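Local structure of cellulose hydrolase (Bacillus licheniformis, 4YZT) at residues G406-F418 against A422-P434. The protein hydrolyses internal beta-1,4-glucosidic bonds of cellulose as a three-module endoglucanase of glycoside hydrolase family 5. Numbering follows the deposited sequence.
Sequences GQPGVKAQLTFTF and ASQVMDIILYDDP
Gly409 and Leu430 pair through two backbone hydrogen bonds near one end of an antiparallel hairpin. Leu414 with Met426 and Phe416 with Gln424 are likewise antiparallel hydrogen-bonded pairs. Between Val410 and Ala412 the register slips by one residue. Lys411 N gives its hydrogen to Ile428 O at 2.7 Å, while Ala412 O accepts from Ile428 N at 2.8 Å. Two residues of the first strand, Lys411 and Ala412, are thus set against the single Ile428, which makes a classic beta bulge. At the bulge Lys411 bends at chi2 and chi3, laying CG 3.7 Å from Leu430 CB and bringing NZ back to hydrogen-bond Gln407 O.

The hairpin belongs to the X2 carbohydrate-binding module, where strands 409-418 and 424-431 lie side by side in a mixed sheet. Strand 366-371 flanks the first and strand 338-347 the second.

One face carries the polar pair. Gln413 NE2 donates to Asp427 OD1 at 2.9 Å, on the syn side but 28° out of the carboxylate plane. The glutamine chain runs extended beyond CG (chi2 178°), alongside the aspartate. Val410 puts both methyls against the same carboxylate, CG2 lying 3.8 Å from OD2 of Asp427. OD2 also forms a salt bridge with Lys280 of the catalytic barrel. Without this carboxylate, as with an alanine here, the Gln413 amide would probably be freer to turn and Lys280 would lose its charged mate.

The face of Leu414, Phe416, Met426 and Ile428 is largely apolar. Leu414 CD1 meets Met426 CE at 3.7 Å, the two side chains pointing the same way. Phe416 CE1 reaches Met426 CB at 4.0 Å.

At the turn end, one water accepts from Phe418 N and hydrogen-bonds Ser423 OG.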
loop_
_atom_site.group_PDB
_atom_site.type_symbol
_atom_site.label_atom_id
_atom_site.label_comp_id
_atom_site.label_asym_id
_atom_site.label_seq_id
_atom_site.Cartn_x
_atom_site.Cartn_y
_atom_site.Cartn_z
ATOM N N GLY A 406 14.398 -23.357 -23.136
ATOM C CA GLY A 406 14.988 -23.926 -21.941
ATOM C C GLY A 406 15.478 -22.881 -20.947
ATOM O O GLY A 406 16.042 -23.228 -19.913
ATOM N N GLN A 407 15.275 -21.603 -21.260
ATOM C CA GLN A 407 15.702 -20.516 -20.370
ATOM C C GLN A 407 14.707 -20.287 -19.242
ATOM O O GLN A 407 13.504 -20.235 -19.485
ATOM C CB GLN A 407 15.882 -19.217 -21.159
ATOM C CG GLN A 407 17.226 -19.102 -21.878
ATOM C CD GLN A 407 18.370 -18.830 -20.924
ATOM O OE1 GLN A 407 19.428 -19.455 -21.010
ATOM N NE2 GLN A 407 18.160 -17.894 -20.002
ATOM N N PRO A 408 15.202 -20.126 -18.003
ATOM C CA PRO A 408 14.308 -19.891 -16.857
ATOM C C PRO A 408 13.517 -18.580 -16.962
ATOM O O PRO A 408 13.897 -17.680 -17.712
ATOM C CB PRO A 408 15.266 -19.844 -15.661
ATOM C CG PRO A 408 16.508 -20.556 -16.127
ATOM C CD PRO A 408 16.612 -20.243 -17.594
ATOM N N GLY A 409 12.430 -18.482 -16.202
ATOM C CA GLY A 409 11.603 -17.286 -16.191
ATOM C C GLY A 409 10.155 -17.575 -16.547
ATOM O O GLY A 409 9.756 -18.727 -16.698
ATOM N N VAL A 410 9.355 -16.523 -16.661
ATOM C CA VAL A 410 7.957 -16.681 -17.025
ATOM C C VAL A 410 7.860 -17.172 -18.462
ATOM O O VAL A 410 8.300 -16.483 -19.376
ATOM C CB VAL A 410 7.191 -15.357 -16.861
ATOM C CG1 VAL A 410 5.711 -15.575 -17.051
ATOM C CG2 VAL A 410 7.454 -14.784 -15.487
ATOM N N LYS A 411 7.307 -18.366 -18.667
ATOM C CA LYS A 411 7.255 -18.945 -20.009
ATOM C C LYS A 411 5.904 -18.705 -20.667
ATOM O O LYS A 411 5.796 -18.666 -21.891
ATOM C CB LYS A 411 7.546 -20.445 -19.973
ATOM C CG LYS A 411 8.807 -20.816 -19.214
ATOM C CD LYS A 411 10.048 -20.128 -19.769
ATOM C CE LYS A 411 10.503 -20.759 -21.063
ATOM N NZ LYS A 411 11.831 -20.213 -21.452
ATOM N N ALA A 412 4.874 -18.542 -19.846
ATOM C CA ALA A 412 3.527 -18.319 -20.359
ATOM C C ALA A 412 2.630 -17.789 -19.241
ATOM O O ALA A 412 2.963 -17.911 -18.069
ATOM C CB ALA A 412 2.958 -19.604 -20.943
ATOM N N GLN A 413 1.505 -17.190 -19.622
ATOM C CA GLN A 413 0.513 -16.717 -18.666
ATOM C C GLN A 413 -0.861 -17.240 -19.037
ATOM O O GLN A 413 -1.272 -17.154 -20.190
ATOM C CB GLN A 413 0.474 -15.191 -18.614
ATOM C CG GLN A 413 1.696 -14.539 -18.022
ATOM C CD GLN A 413 1.595 -13.031 -18.045
ATOM O OE1 GLN A 413 1.107 -12.447 -19.018
ATOM N NE2 GLN A 413 2.034 -12.389 -16.968
ATOM N N LEU A 414 -1.582 -17.781 -18.064
ATOM C CA LEU A 414 -2.961 -18.168 -18.308
ATOM C C LEU A 414 -3.899 -17.143 -17.675
ATOM O O LEU A 414 -3.805 -16.848 -16.484
ATOM C CB LEU A 414 -3.238 -19.572 -17.773
ATOM C CG LEU A 414 -2.356 -20.677 -18.361
ATOM C CD1 LEU A 414 -2.743 -22.029 -17.786
ATOM C CD2 LEU A 414 -2.420 -20.691 -19.889
ATOM N N THR A 415 -4.781 -16.582 -18.494
ATOM C CA THR A 415 -5.775 -15.631 -18.016
ATOM C C THR A 415 -7.116 -16.327 -17.778
ATOM O O THR A 415 -7.758 -16.793 -18.716
ATOM C CB THR A 415 -5.962 -14.465 -19.012
ATOM O OG1 THR A 415 -4.726 -13.751 -19.148
ATOM C CG2 THR A 415 -7.035 -13.498 -18.524
ATOM N N PHE A 416 -7.519 -16.412 -16.512
ATOM C CA PHE A 416 -8.820 -16.949 -16.146
ATOM C C PHE A 416 -9.827 -15.806 -16.157
ATOM O O PHE A 416 -9.680 -14.856 -15.387
ATOM C CB PHE A 416 -8.798 -17.604 -14.754
ATOM C CG PHE A 416 -7.874 -18.804 -14.638
ATOM C CD1 PHE A 416 -6.493 -18.652 -14.698
ATOM C CD2 PHE A 416 -8.389 -20.073 -14.419
ATOM C CE1 PHE A 416 -5.649 -19.751 -14.585
ATOM C CE2 PHE A 416 -7.549 -21.174 -14.294
ATOM C CZ PHE A 416 -6.178 -21.015 -14.379
ATOM N N THR A 417 -10.830 -15.886 -17.031
ATOM C CA THR A 417 -11.840 -14.838 -17.106
ATOM C C THR A 417 -13.088 -15.270 -16.362
ATOM O O THR A 417 -13.388 -16.462 -16.293
ATOM C CB THR A 417 -12.211 -14.490 -18.568
ATOM O OG1 THR A 417 -12.804 -15.630 -19.205
ATOM C CG2 THR A 417 -10.980 -14.069 -19.347
ATOM N N PHE A 418 -13.810 -14.304 -15.804
ATOM C CA PHE A 418 -15.044 -14.591 -15.078
ATOM C C PHE A 418 -16.153 -13.693 -15.614
ATOM O O PHE A 418 -15.873 -12.651 -16.198
ATOM C CB PHE A 418 -14.831 -14.411 -13.565
ATOM C CG PHE A 418 -13.754 -15.310 -13.014
ATOM C CD1 PHE A 418 -14.061 -16.583 -12.558
ATOM C CD2 PHE A 418 -12.428 -14.901 -13.002
ATOM C CE1 PHE A 418 -13.064 -17.420 -12.075
ATOM C CE2 PHE A 418 -11.429 -15.742 -12.525
ATOM C CZ PHE A 418 -11.754 -17.000 -12.068
ATOM N N ALA A 422 -12.711 -9.037 -11.711
ATOM C CA ALA A 422 -11.429 -9.028 -12.405
ATOM C C ALA A 422 -11.013 -10.410 -12.926
ATOM O O ALA A 422 -11.364 -11.438 -12.350
ATOM C CB ALA A 422 -10.358 -8.470 -11.478
ATOM N N SER A 423 -10.264 -10.430 -14.025
ATOM C CA SER A 423 -9.633 -11.666 -14.465
ATOM C C SER A 423 -8.452 -12.000 -13.557
ATOM O O SER A 423 -7.840 -11.115 -12.968
ATOM C CB SER A 423 -9.152 -11.560 -15.912
ATOM O OG SER A 423 -10.248 -11.474 -16.808
ATOM N N GLN A 424 -8.145 -13.283 -13.453
ATOM C CA GLN A 424 -6.968 -13.737 -12.726
ATOM C C GLN A 424 -5.922 -14.192 -13.741
ATOM O O GLN A 424 -6.258 -14.835 -14.741
ATOM C CB GLN A 424 -7.340 -14.868 -11.773
ATOM C CG GLN A 424 -8.196 -14.431 -10.594
ATOM C CD GLN A 424 -7.359 -13.851 -9.476
ATOM O OE1 GLN A 424 -6.708 -14.578 -8.725
ATOM N NE2 GLN A 424 -7.342 -12.536 -9.381
ATOM N N VAL A 425 -4.665 -13.846 -13.493
ATOM C CA VAL A 425 -3.563 -14.230 -14.378
ATOM C C VAL A 425 -2.529 -15.111 -13.666
ATOM O O VAL A 425 -1.923 -14.690 -12.684
ATOM C CB VAL A 425 -2.838 -12.997 -14.928
ATOM C CG1 VAL A 425 -1.654 -13.420 -15.799
ATOM C CG2 VAL A 425 -3.807 -12.091 -15.682
ATOM N N MET A 426 -2.322 -16.327 -14.163
ATOM C CA MET A 426 -1.346 -17.240 -13.572
ATOM C C MET A 426 -0.061 -17.303 -14.399
ATOM O O MET A 426 -0.097 -17.654 -15.578
ATOM C CB MET A 426 -1.951 -18.642 -13.441
ATOM C CG MET A 426 -1.086 -19.646 -12.691
ATOM S SD MET A 426 -1.844 -21.283 -12.619
ATOM C CE MET A 426 -1.545 -21.861 -14.273
ATOM N N ASP A 427 1.073 -16.965 -13.787
ATOM C CA ASP A 427 2.356 -17.084 -14.472
ATOM C C ASP A 427 2.832 -18.527 -14.413
ATOM O O ASP A 427 2.779 -19.160 -13.355
ATOM C CB ASP A 427 3.411 -16.170 -13.847
ATOM C CG ASP A 427 3.237 -14.709 -14.222
ATOM O OD1 ASP A 427 2.254 -14.350 -14.899
ATOM O OD2 ASP A 427 4.103 -13.906 -13.821
ATOM N N ILE A 428 3.261 -19.054 -15.557
ATOM C CA ILE A 428 3.896 -20.360 -15.600
ATOM C C ILE A 428 5.405 -20.116 -15.667
ATOM O O ILE A 428 5.904 -19.605 -16.657
ATOM C CB ILE A 428 3.426 -21.190 -16.800
ATOM C CG1 ILE A 428 1.898 -21.284 -16.820
ATOM C CG2 ILE A 428 4.101 -22.566 -16.784
ATOM C CD1 ILE A 428 1.346 -22.661 -16.553
ATOM N N ILE A 429 6.113 -20.474 -14.604
ATOM C CA ILE A 429 7.505 -20.086 -14.441
ATOM C C ILE A 429 8.441 -21.287 -14.441
ATOM O O ILE A 429 8.323 -22.172 -13.590
ATOM C CB ILE A 429 7.712 -19.315 -13.121
ATOM C CG1 ILE A 429 6.726 -18.147 -13.014
ATOM C CG2 ILE A 429 9.158 -18.848 -12.995
ATOM C CD1 ILE A 429 6.737 -17.458 -11.644
ATOM N N LEU A 430 9.371 -21.318 -15.390
ATOM C CA LEU A 430 10.433 -22.312 -15.365
ATOM C C LEU A 430 11.580 -21.845 -14.474
ATOM O O LEU A 430 12.071 -20.730 -14.635
ATOM C CB LEU A 430 10.954 -22.580 -16.780
ATOM C CG LEU A 430 11.971 -23.713 -16.976
ATOM C CD1 LEU A 430 11.336 -25.062 -16.662
ATOM C CD2 LEU A 430 12.517 -23.702 -18.407
ATOM N N TYR A 431 12.009 -22.684 -13.540
ATOM C CA TYR A 431 13.137 -22.312 -12.683
ATOM C C TYR A 431 14.138 -23.437 -12.565
ATOM O O TYR A 431 13.859 -24.580 -12.950
ATOM C CB TYR A 431 12.672 -21.888 -11.284
ATOM C CG TYR A 431 12.422 -23.029 -10.319
ATOM C CD1 TYR A 431 11.202 -23.691 -10.302
ATOM C CD2 TYR A 431 13.399 -23.433 -9.416
ATOM C CE1 TYR A 431 10.962 -24.723 -9.421
ATOM C CE2 TYR A 431 13.170 -24.472 -8.532
ATOM C CZ TYR A 431 11.946 -25.106 -8.534
ATOM O OH TYR A 431 11.717 -26.137 -7.659
ATOM N N ASP A 432 15.317 -23.092 -12.053
ATOM C CA ASP A 432 16.369 -24.060 -11.785
ATOM C C ASP A 432 17.073 -23.611 -10.512
ATOM O O ASP A 432 16.805 -22.508 -10.020
ATOM C CB ASP A 432 17.342 -24.152 -12.959
ATOM C CG ASP A 432 17.963 -25.527 -13.091
ATOM O OD1 ASP A 432 17.842 -26.338 -12.145
ATOM O OD2 ASP A 432 18.565 -25.798 -14.145
ATOM N N ASP A 433 17.948 -24.454 -9.969
ATOM C CA ASP A 433 18.692 -24.103 -8.757
ATOM C C ASP A 433 19.407 -22.757 -8.960
ATOM O O ASP A 433 20.128 -22.574 -9.937
ATOM C CB ASP A 433 19.734 -25.176 -8.399
ATOM C CG ASP A 433 19.146 -26.580 -8.277
ATOM O OD1 ASP A 433 18.095 -26.763 -7.628
ATOM O OD2 ASP A 433 19.761 -27.514 -8.831
ATOM N N PRO A 434 19.205 -21.814 -8.033
ATOM C CA PRO A 434 19.924 -20.537 -8.095
ATOM C C PRO A 434 21.426 -20.742 -7.932
ATOM O O PRO A 434 21.827 -21.647 -7.208
ATOM C CB PRO A 434 19.355 -19.752 -6.914
ATOM C CG PRO A 434 18.880 -20.804 -5.958
ATOM C CD PRO A 434 18.379 -21.931 -6.820
HETATM O O HOH W 1 -12.878 -11.749 -15.864
#